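Local atomic coordinates of predicted metal-dependent hydrolase of the TIM-barrel fold (Lactobacillus casei, PDB entry 2QPX), a protein that is of unknown function but binds two zinc ions and is probably a metal-dependent hydrolase of the amidohydrolase kind. Residues N29-A41 and L47-L60. Sequence-based numbering, arbitrary orientation. Where two conformers were deposited one is given.
Sequences NRDDRLAQVSTEA and LADTKNRLAYHGFL. With EDO (1,2-ethanediol), chain E.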
# COMPACT_ATOMS: atom_id res chain seq x y z
N ASN A 29 2.33 37.85 8.92
CA ASN A 29 2.27 36.65 9.79
C ASN A 29 3.00 35.48 9.11
O ASN A 29 2.43 34.42 8.87
CB ASN A 29 0.80 36.29 10.11
CG ASN A 29 -0.08 36.15 8.85
OD1 ASN A 29 0.25 36.67 7.76
ND2 ASN A 29 -1.22 35.44 9.01
N ARG A 30 4.27 35.68 8.82
CA ARG A 30 5.06 34.74 8.04
C ARG A 30 5.14 33.33 8.68
O ARG A 30 4.97 32.31 8.00
CB ARG A 30 6.45 35.31 7.79
CG ARG A 30 7.39 34.40 7.12
CD ARG A 30 8.59 35.20 6.50
NE ARG A 30 9.60 34.27 6.07
CZ ARG A 30 10.83 34.20 6.51
NH1 ARG A 30 11.34 35.17 7.24
NH2 ARG A 30 11.59 33.22 6.12
N ASP A 31 5.40 33.25 9.98
CA ASP A 31 5.44 31.94 10.68
C ASP A 31 4.12 31.17 10.48
O ASP A 31 4.11 30.01 10.08
CB ASP A 31 5.70 32.17 12.17
CG ASP A 31 6.02 30.92 12.95
OD1 ASP A 31 6.05 29.83 12.43
OD2 ASP A 31 6.36 31.04 14.15
N ASP A 32 3.00 31.83 10.72
CA ASP A 32 1.70 31.18 10.57
C ASP A 32 1.44 30.80 9.10
O ASP A 32 0.87 29.73 8.83
CB ASP A 32 0.57 32.05 11.11
CG ASP A 32 0.53 32.09 12.64
OD1 ASP A 32 1.28 31.37 13.34
OD2 ASP A 32 -0.31 32.88 13.11
N ARG A 33 1.83 31.65 8.16
CA ARG A 33 1.66 31.32 6.74
C ARG A 33 2.51 30.13 6.32
O ARG A 33 2.09 29.31 5.49
CB ARG A 33 1.92 32.53 5.81
CG ARG A 33 0.87 33.66 5.94
CD ARG A 33 -0.53 33.28 5.43
NE ARG A 33 -0.62 32.95 4.00
CZ ARG A 33 -0.89 33.80 3.01
NH1 ARG A 33 -1.11 35.08 3.25
NH2 ARG A 33 -0.99 33.36 1.78
N LEU A 34 3.71 30.02 6.85
CA LEU A 34 4.56 28.86 6.63
C LEU A 34 3.87 27.59 7.19
O LEU A 34 3.83 26.54 6.53
CB LEU A 34 5.94 29.03 7.30
CG LEU A 34 6.98 29.80 6.49
CD1 LEU A 34 8.17 30.28 7.39
CD2 LEU A 34 7.46 28.96 5.26
N ALA A 35 3.35 27.68 8.40
CA ALA A 35 2.61 26.56 8.98
C ALA A 35 1.41 26.19 8.13
O ALA A 35 1.19 25.02 7.81
CB ALA A 35 2.21 26.87 10.43
N GLN A 36 0.64 27.18 7.70
CA GLN A 36 -0.59 26.92 6.97
C GLN A 36 -0.28 26.24 5.62
O GLN A 36 -1.01 25.32 5.23
CB GLN A 36 -1.41 28.20 6.81
CG GLN A 36 -1.98 28.68 8.15
CD GLN A 36 -2.45 30.15 8.16
OE1 GLN A 36 -2.18 30.89 7.24
NE2 GLN A 36 -3.14 30.56 9.24
N VAL A 37 0.82 26.62 4.94
CA VAL A 37 1.12 26.04 3.65
C VAL A 37 1.82 24.67 3.76
O VAL A 37 1.88 23.93 2.77
CB VAL A 37 1.91 27.04 2.75
CG1 VAL A 37 3.40 27.05 3.10
CG2 VAL A 37 1.68 26.68 1.26
N SER A 38 2.28 24.32 4.96
CA SER A 38 2.99 23.07 5.19
C SER A 38 2.10 21.84 5.22
O SER A 38 2.61 20.72 5.40
CB SER A 38 3.79 23.14 6.50
OG SER A 38 2.94 23.06 7.63
N THR A 39 0.80 22.04 5.03
CA THR A 39 -0.19 20.96 5.10
C THR A 39 -1.32 21.25 4.14
O THR A 39 -1.51 22.39 3.74
CB THR A 39 -0.79 20.86 6.54
OG1 THR A 39 -1.71 19.77 6.63
CG2 THR A 39 -1.50 22.17 6.97
N GLU A 40 -2.07 20.22 3.78
CA GLU A 40 -3.30 20.38 3.02
C GLU A 40 -4.55 20.56 3.87
O GLU A 40 -5.65 20.71 3.33
CB GLU A 40 -3.46 19.20 2.04
CG GLU A 40 -2.32 19.19 1.02
CD GLU A 40 -2.20 20.53 0.27
OE1 GLU A 40 -3.20 20.95 -0.32
OE2 GLU A 40 -1.12 21.18 0.28
N ALA A 41 -4.39 20.59 5.19
CA ALA A 41 -5.50 20.87 6.09
C ALA A 41 -6.03 22.28 5.81
O ALA A 41 -5.28 23.16 5.35
CB ALA A 41 -5.06 20.75 7.57
N LEU A 47 -4.05 24.86 14.17
CA LEU A 47 -2.70 25.17 13.72
C LEU A 47 -1.65 24.50 14.58
O LEU A 47 -0.58 24.09 14.09
CB LEU A 47 -2.49 26.68 13.64
CG LEU A 47 -1.31 27.12 12.76
CD1 LEU A 47 -1.54 26.72 11.31
CD2 LEU A 47 -1.15 28.63 12.93
N ALA A 48 -1.93 24.35 15.87
CA ALA A 48 -1.02 23.68 16.79
C ALA A 48 -0.75 22.24 16.34
O ALA A 48 0.37 21.75 16.45
CB ALA A 48 -1.56 23.71 18.24
N ASP A 49 -1.78 21.57 15.82
CA ASP A 49 -1.59 20.20 15.30
C ASP A 49 -0.72 20.19 14.03
O ASP A 49 0.16 19.37 13.88
CB ASP A 49 -2.94 19.55 15.02
CG ASP A 49 -3.81 19.37 16.28
OD1 ASP A 49 -3.38 19.57 17.41
OD2 ASP A 49 -4.99 19.01 16.11
N THR A 50 -0.97 21.13 13.11
CA THR A 50 -0.14 21.27 11.94
C THR A 50 1.32 21.48 12.33
O THR A 50 2.22 20.94 11.70
CB THR A 50 -0.66 22.42 11.06
OG1 THR A 50 -1.95 22.04 10.56
CG2 THR A 50 0.33 22.77 9.90
N LYS A 51 1.55 22.27 13.37
CA LYS A 51 2.92 22.58 13.83
C LYS A 51 3.61 21.40 14.52
O LYS A 51 4.80 21.45 14.80
CB LYS A 51 2.92 23.83 14.72
CG LYS A 51 2.66 25.11 13.95
CD LYS A 51 2.68 26.34 14.85
CE LYS A 51 2.51 27.62 14.05
NZ LYS A 51 2.30 28.80 14.94
N ASN A 52 2.84 20.33 14.77
CA ASN A 52 3.38 19.11 15.30
C ASN A 52 3.60 18.02 14.26
O ASN A 52 3.79 16.84 14.58
CB ASN A 52 2.52 18.62 16.50
CG ASN A 52 2.85 19.35 17.79
OD1 ASN A 52 1.99 20.02 18.37
ND2 ASN A 52 4.07 19.24 18.22
N ARG A 53 3.62 18.41 13.00
CA ARG A 53 4.07 17.59 11.88
C ARG A 53 5.48 17.97 11.55
O ARG A 53 5.89 19.12 11.77
CB ARG A 53 3.20 17.83 10.65
CG ARG A 53 1.71 17.55 10.90
CD ARG A 53 0.84 17.93 9.72
NE ARG A 53 1.11 17.13 8.54
CZ ARG A 53 1.71 17.54 7.43
NH1 ARG A 53 2.23 18.75 7.29
NH2 ARG A 53 1.78 16.72 6.41
N LEU A 54 6.20 17.05 10.91
CA LEU A 54 7.59 17.29 10.58
C LEU A 54 7.78 18.37 9.51
O LEU A 54 8.78 19.13 9.57
CB LEU A 54 8.27 15.99 10.14
CG LEU A 54 9.80 16.01 10.12
CD1 LEU A 54 10.36 16.36 11.53
CD2 LEU A 54 10.38 14.66 9.67
N ALA A 55 6.86 18.52 8.56
CA ALA A 55 7.04 19.46 7.46
C ALA A 55 7.29 20.89 7.96
O ALA A 55 8.16 21.59 7.46
CB ALA A 55 5.82 19.44 6.49
N TYR A 56 6.48 21.32 8.92
CA TYR A 56 6.64 22.67 9.47
C TYR A 56 8.04 22.85 10.02
O TYR A 56 8.68 23.91 9.81
CB TYR A 56 5.58 22.94 10.52
CG TYR A 56 5.79 24.21 11.33
CD1 TYR A 56 5.68 25.46 10.77
CD2 TYR A 56 6.12 24.12 12.67
CE1 TYR A 56 5.87 26.61 11.55
CE2 TYR A 56 6.31 25.22 13.44
CZ TYR A 56 6.16 26.47 12.89
OH TYR A 56 6.37 27.60 13.70
N HIS A 57 8.50 21.86 10.76
CA HIS A 57 9.87 21.94 11.30
C HIS A 57 10.95 21.97 10.25
O HIS A 57 11.96 22.68 10.41
CB HIS A 57 10.09 20.85 12.33
CG HIS A 57 9.24 21.05 13.54
ND1 HIS A 57 9.67 21.75 14.65
CD2 HIS A 57 7.94 20.72 13.78
CE1 HIS A 57 8.68 21.81 15.53
NE2 HIS A 57 7.62 21.20 15.03
N GLY A 58 10.75 21.26 9.14
CA GLY A 58 11.64 21.38 7.99
C GLY A 58 11.64 22.77 7.42
O GLY A 58 12.69 23.30 7.08
N PHE A 59 10.46 23.37 7.30
CA PHE A 59 10.39 24.74 6.80
C PHE A 59 11.12 25.69 7.71
O PHE A 59 11.86 26.57 7.25
CB PHE A 59 8.94 25.26 6.73
CG PHE A 59 8.11 24.72 5.58
CD1 PHE A 59 8.56 23.75 4.71
CD2 PHE A 59 6.85 25.21 5.41
CE1 PHE A 59 7.74 23.28 3.69
CE2 PHE A 59 6.03 24.75 4.39
CZ PHE A 59 6.48 23.78 3.54
N LEU A 60 10.94 25.54 9.02
CA LEU A 60 11.65 26.41 9.98
C LEU A 60 13.14 26.25 9.90
O LEU A 60 13.89 27.23 10.03
CB LEU A 60 11.24 26.08 11.41
CG LEU A 60 9.88 26.50 11.88
CD1 LEU A 60 9.76 26.21 13.41
CD2 LEU A 60 9.56 27.99 11.58
C1 EDO E . 5.49 23.32 17.47
O1 EDO E . 4.30 23.98 17.84
C2 EDO E . 5.56 22.09 18.38
O2 EDO E . 6.16 21.02 17.67
O HOH W 1 5.03 29.39 16.03
O HOH W 2 3.26 20.74 9.13
O HOH W 3 -2.07 19.45 9.21
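Ala35 brings its small methyl group into a hollow walled by Leu47, Lys51 and Tyr56; alanine suits this place because its lone methyl lets the backbones come close, its CA 5.6 Å from that of Tyr56. Helices 30-37 and 54-60 cross at a slant, 136° between their N-to-C directions, the axes of these short segments 9.2 Å apart. With CG anti to the backbone N (chi1 169°), the Tyr56 ring swings its end in towards helix 30-37; Lys51 CG lies over one face and Leu60 CG over the opposite one, both displaced toward the rim. Its OH reaches Asp31 OD1 at 2.6 Å, on the syn lone pair, with carboxylate and ring only 7° from coplanar. Lys51 suits its place: its extended aliphatic chain packs on Ala35 and the ring, while NZ forms a salt bridge with Asp32 OD1 (3.2 Å) and shares a water with Asp31 OD2. Leu47, on the short helix 47-50, spreads its two methyls over helix 30-37, CD1 against Ala35 and Gln36, CD2 against Asp32.

Phe59 wedges between Leu34, Val37 and Ser38: its edge meets Leu34 O, and CE2 comes within 3.5 Å of Ser38 CB. Small Ser38 leaves room for that ring and turns OG back to Ala35 O (2.6 Å), which also accepts from Ser38 N. The methyl of Thr50 fits against Ala35 O, Ser38 OG and Thr39 CG2. Beyond it, Arg53 NH1 grips Ser38 O at 2.8 Å from above the carbonyl plane, and one water donates to Ser38 OG and Thr50 O and accepts from NH1. Arg53 NE bonds to Leu307 O of the second subunit. This cluster of helices follows strand 14-19, with zinc ligands His18 and His20 at its end, beside the two-zinc site of an amidohydrolase-type TIM barrel.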